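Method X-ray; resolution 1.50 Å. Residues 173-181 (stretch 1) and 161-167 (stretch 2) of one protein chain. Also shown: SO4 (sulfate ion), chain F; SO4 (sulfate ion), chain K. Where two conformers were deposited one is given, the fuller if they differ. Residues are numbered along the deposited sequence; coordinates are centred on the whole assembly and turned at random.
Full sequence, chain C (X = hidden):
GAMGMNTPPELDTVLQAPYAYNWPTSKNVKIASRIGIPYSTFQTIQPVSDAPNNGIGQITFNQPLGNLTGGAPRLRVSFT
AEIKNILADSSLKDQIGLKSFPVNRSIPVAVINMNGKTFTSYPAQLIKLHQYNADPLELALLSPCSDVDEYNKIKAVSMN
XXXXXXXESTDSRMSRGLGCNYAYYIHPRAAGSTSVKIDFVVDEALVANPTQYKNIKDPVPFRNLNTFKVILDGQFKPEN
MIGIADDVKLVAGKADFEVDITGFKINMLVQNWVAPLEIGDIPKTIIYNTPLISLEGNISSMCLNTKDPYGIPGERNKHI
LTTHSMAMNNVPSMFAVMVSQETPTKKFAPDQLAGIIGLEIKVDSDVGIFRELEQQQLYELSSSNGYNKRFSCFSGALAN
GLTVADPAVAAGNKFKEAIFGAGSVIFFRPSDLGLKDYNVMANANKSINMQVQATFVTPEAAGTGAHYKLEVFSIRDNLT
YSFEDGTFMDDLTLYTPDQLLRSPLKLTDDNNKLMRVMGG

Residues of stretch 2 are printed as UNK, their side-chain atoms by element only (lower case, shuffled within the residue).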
# COMPACT_ATOMS: atom_id res chain seq x y z
N ARG C 173 0.91 -6.91 8.18
CA ARG C 173 0.22 -7.85 7.29
C ARG C 173 1.17 -8.92 6.74
O ARG C 173 0.69 -9.95 6.27
CB ARG C 173 -0.57 -7.14 6.18
CG ARG C 173 0.16 -6.80 4.88
CD ARG C 173 -0.88 -6.79 3.74
NE ARG C 173 -0.44 -6.10 2.54
CZ ARG C 173 0.24 -6.66 1.55
NH1 ARG C 173 0.59 -7.93 1.61
NH2 ARG C 173 0.57 -5.94 0.49
N MET C 174 2.48 -8.72 6.83
CA MET C 174 3.46 -9.68 6.31
C MET C 174 3.67 -10.85 7.26
O MET C 174 4.27 -11.87 6.88
CB MET C 174 4.84 -9.01 6.13
CG MET C 174 4.87 -7.89 5.10
SD MET C 174 4.54 -8.53 3.46
CE MET C 174 2.81 -8.12 3.31
N SER C 175 3.23 -10.68 8.50
CA SER C 175 3.59 -11.62 9.56
C SER C 175 2.46 -12.56 9.99
O SER C 175 1.35 -12.12 10.27
CB SER C 175 4.07 -10.84 10.79
OG SER C 175 4.36 -11.75 11.88
N ARG C 176 2.80 -13.86 10.08
CA ARG C 176 2.00 -14.88 10.79
C ARG C 176 2.70 -15.34 12.06
O ARG C 176 2.38 -16.41 12.62
CB ARG C 176 1.76 -16.07 9.86
CG ARG C 176 1.15 -15.73 8.51
CD ARG C 176 0.62 -16.95 7.74
NE ARG C 176 1.62 -18.02 7.59
CZ ARG C 176 2.43 -18.21 6.54
NH1 ARG C 176 2.43 -17.39 5.49
NH2 ARG C 176 3.30 -19.20 6.57
N GLY C 177 3.63 -14.52 12.54
CA GLY C 177 4.49 -14.87 13.66
C GLY C 177 3.91 -14.43 14.98
O GLY C 177 2.82 -13.85 15.06
N LEU C 178 4.69 -14.67 16.03
CA LEU C 178 4.26 -14.35 17.38
C LEU C 178 4.33 -12.86 17.63
O LEU C 178 5.10 -12.15 16.97
CB LEU C 178 5.11 -15.10 18.40
CG LEU C 178 5.18 -16.62 18.19
CD1 LEU C 178 6.15 -17.24 19.20
CD2 LEU C 178 3.81 -17.25 18.22
N GLY C 179 3.52 -12.35 18.54
CA GLY C 179 3.69 -10.97 18.98
C GLY C 179 3.38 -9.94 17.91
O GLY C 179 3.96 -8.88 17.90
N CYS C 180 2.47 -10.25 16.99
CA CYS C 180 2.17 -9.32 15.88
C CYS C 180 0.67 -9.11 15.71
O CYS C 180 0.15 -8.05 16.11
CB CYS C 180 2.85 -9.77 14.59
SG CYS C 180 2.83 -8.44 13.33
N ASN C 181 -0.04 -10.08 15.15
CA ASN C 181 -1.48 -9.94 14.89
C ASN C 181 -2.41 -10.74 15.80
O ASN C 181 -3.59 -10.44 15.86
CB ASN C 181 -1.78 -10.31 13.45
CG ASN C 181 -1.01 -9.46 12.47
OD1 ASN C 181 -0.90 -8.24 12.68
ND2 ASN C 181 -0.46 -10.07 11.42
N UNK C 161 10.09 -13.75 5.57
CA UNK C 161 9.86 -14.78 6.59
C UNK C 161 8.61 -14.42 7.36
O UNK C 161 8.66 -13.53 8.21
o UNK C 161 9.85 -16.51 8.74
c UNK C 161 10.82 -15.75 8.73
c UNK C 161 11.07 -14.85 7.54
n UNK C 161 11.69 -15.65 9.76
N UNK C 162 7.51 -15.12 7.10
CA UNK C 162 6.26 -14.80 7.79
C UNK C 162 6.29 -15.14 9.29
O UNK C 162 5.41 -14.72 10.01
c UNK C 162 7.34 -16.31 6.24
c UNK C 162 5.22 -15.63 7.06
c UNK C 162 5.97 -16.81 6.60
N UNK C 163 7.33 -15.84 9.76
CA UNK C 163 7.44 -16.08 11.21
C UNK C 163 8.29 -15.06 11.93
O UNK C 163 8.51 -15.20 13.13
c UNK C 163 6.62 -20.50 9.40
c UNK C 163 7.83 -17.54 11.51
o UNK C 163 4.40 -21.07 8.64
c UNK C 163 5.26 -20.28 9.35
c UNK C 163 4.71 -19.18 10.01
c UNK C 163 6.92 -18.51 10.79
c UNK C 163 7.45 -19.63 10.11
c UNK C 163 5.53 -18.34 10.74
N UNK C 164 8.61 -13.95 11.25
CA UNK C 164 9.26 -12.85 11.94
C UNK C 164 8.15 -12.38 12.94
O UNK C 164 6.97 -12.21 12.62
c UNK C 164 10.94 -11.03 8.90
c UNK C 164 9.49 -11.69 10.95
n UNK C 164 11.29 -7.37 8.75
n UNK C 164 11.02 -8.81 7.01
n UNK C 164 11.13 -9.60 9.20
c UNK C 164 11.15 -8.61 8.32
c UNK C 164 10.81 -11.86 10.18
N UNK C 165 8.62 -12.17 14.16
CA UNK C 165 7.71 -11.65 15.19
C UNK C 165 7.41 -10.18 14.95
O UNK C 165 7.97 -9.56 14.04
o UNK C 165 10.23 -10.82 19.19
c UNK C 165 8.27 -11.93 16.56
n UNK C 165 9.91 -12.98 18.69
c UNK C 165 9.54 -11.28 16.94
c UNK C 165 9.91 -11.67 18.39
N UNK C 166 6.46 -9.65 15.71
CA UNK C 166 6.05 -8.26 15.55
C UNK C 166 7.17 -7.25 15.64
O UNK C 166 7.28 -6.34 14.85
N UNK C 167 8.07 -7.44 16.60
CA UNK C 167 9.21 -6.52 16.73
C UNK C 167 10.19 -6.61 15.57
O UNK C 167 11.08 -5.75 15.42
c UNK C 167 9.08 -6.53 19.25
c UNK C 167 9.97 -6.73 18.04
o UNK C 167 10.56 -8.05 18.01
S SO4 F . 13.43 -9.14 20.87
O1 SO4 F . 13.04 -10.53 20.52
O2 SO4 F . 14.69 -8.79 20.18
O3 SO4 F . 12.34 -8.22 20.46
O4 SO4 F . 13.72 -9.11 22.32
S SO4 K . 12.51 -5.28 5.69
O1 SO4 K . 13.88 -5.70 6.08
O2 SO4 K . 11.70 -6.46 5.26
O3 SO4 K . 12.65 -4.30 4.57
O4 SO4 K . 11.90 -4.65 6.91
O HOH W 1 7.34 -15.80 15.52
O HOH W 2 6.70 -9.04 18.61

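Position 161 carries four side-chain atoms, two carbons with the second bearing one oxygen and one nitrogen. This is a terminal amide on a short arm, and the side chain does not touch stretch 1. The residue is Asn 161. Its OD1 accepts a hydrogen bond from the backbone N of position 163 (2.8 Å), and its carbonyl O accepts one from N of position 164 (3.1 Å), closing a type I beta turn.

At position 162 three carbons close a ring onto the backbone nitrogen. One ring carbon packs over one face of the Arg 176 guanidinium, 3.6 Å from Arg 176 NH2. The ring identifies Pro 162, and the packed atom is CG. Pro 162 O accepts a hydrogen bond from Arg 176 N at 2.7 Å.

Position 163 has one carbon leading to a six-carbon ring that bears an oxygen, and this oxygen lies 3.0 Å from Arg 176 NH2. The phenol makes it Tyr 163. Although its CA-to-CB bond points away from stretch 1, the end of the side chain comes nearer, and Arg 176 NH2 donates to Tyr 163 OH.

Position 164 shows three carbons, a nitrogen, and a carbon carrying two more nitrogens, all out of contact with stretch 1. This guanidinium defines Arg 164. It binds a sulfate instead, with NH1 3.0 Å from O2 of the chain K ion; the backbone makes the contact, Ser 175 OG donating to Arg 164 O at 2.8 Å.

Position 165 has an unbranched run of three carbons, the last bearing one oxygen and one nitrogen; its CB lies 3.2 Å from Leu 178 O. The amide is one carbon longer than that of Asn 161, hence Gln 165. Its CA also approaches Leu 178 O at 3.2 Å in a CA-H...O contact.

Position 166 has no side-chain atoms and is Gly 166. Its N donates to Leu 178 O (3.1 Å), and its CA lies 3.2 Å from Gly 179 O, so close that an ideal CB would fall 1.9 Å from that oxygen.

Position 167 has one carbon carrying an oxygen and a carbon, the branched hydroxyl side chain of Thr 167. It does not touch stretch 1, but water 2 accepts from Thr 167 N (2.9 Å) and donates to Gly 179 O (2.8 Å).

The contact thus rests largely on backbone carbonyls, reinforced by Arg 176, which uses both its main-chain N and its guanidinium. Glycines at 177 and 166 permit the close approach.

Stretch 2 161-167: NPYRQGT
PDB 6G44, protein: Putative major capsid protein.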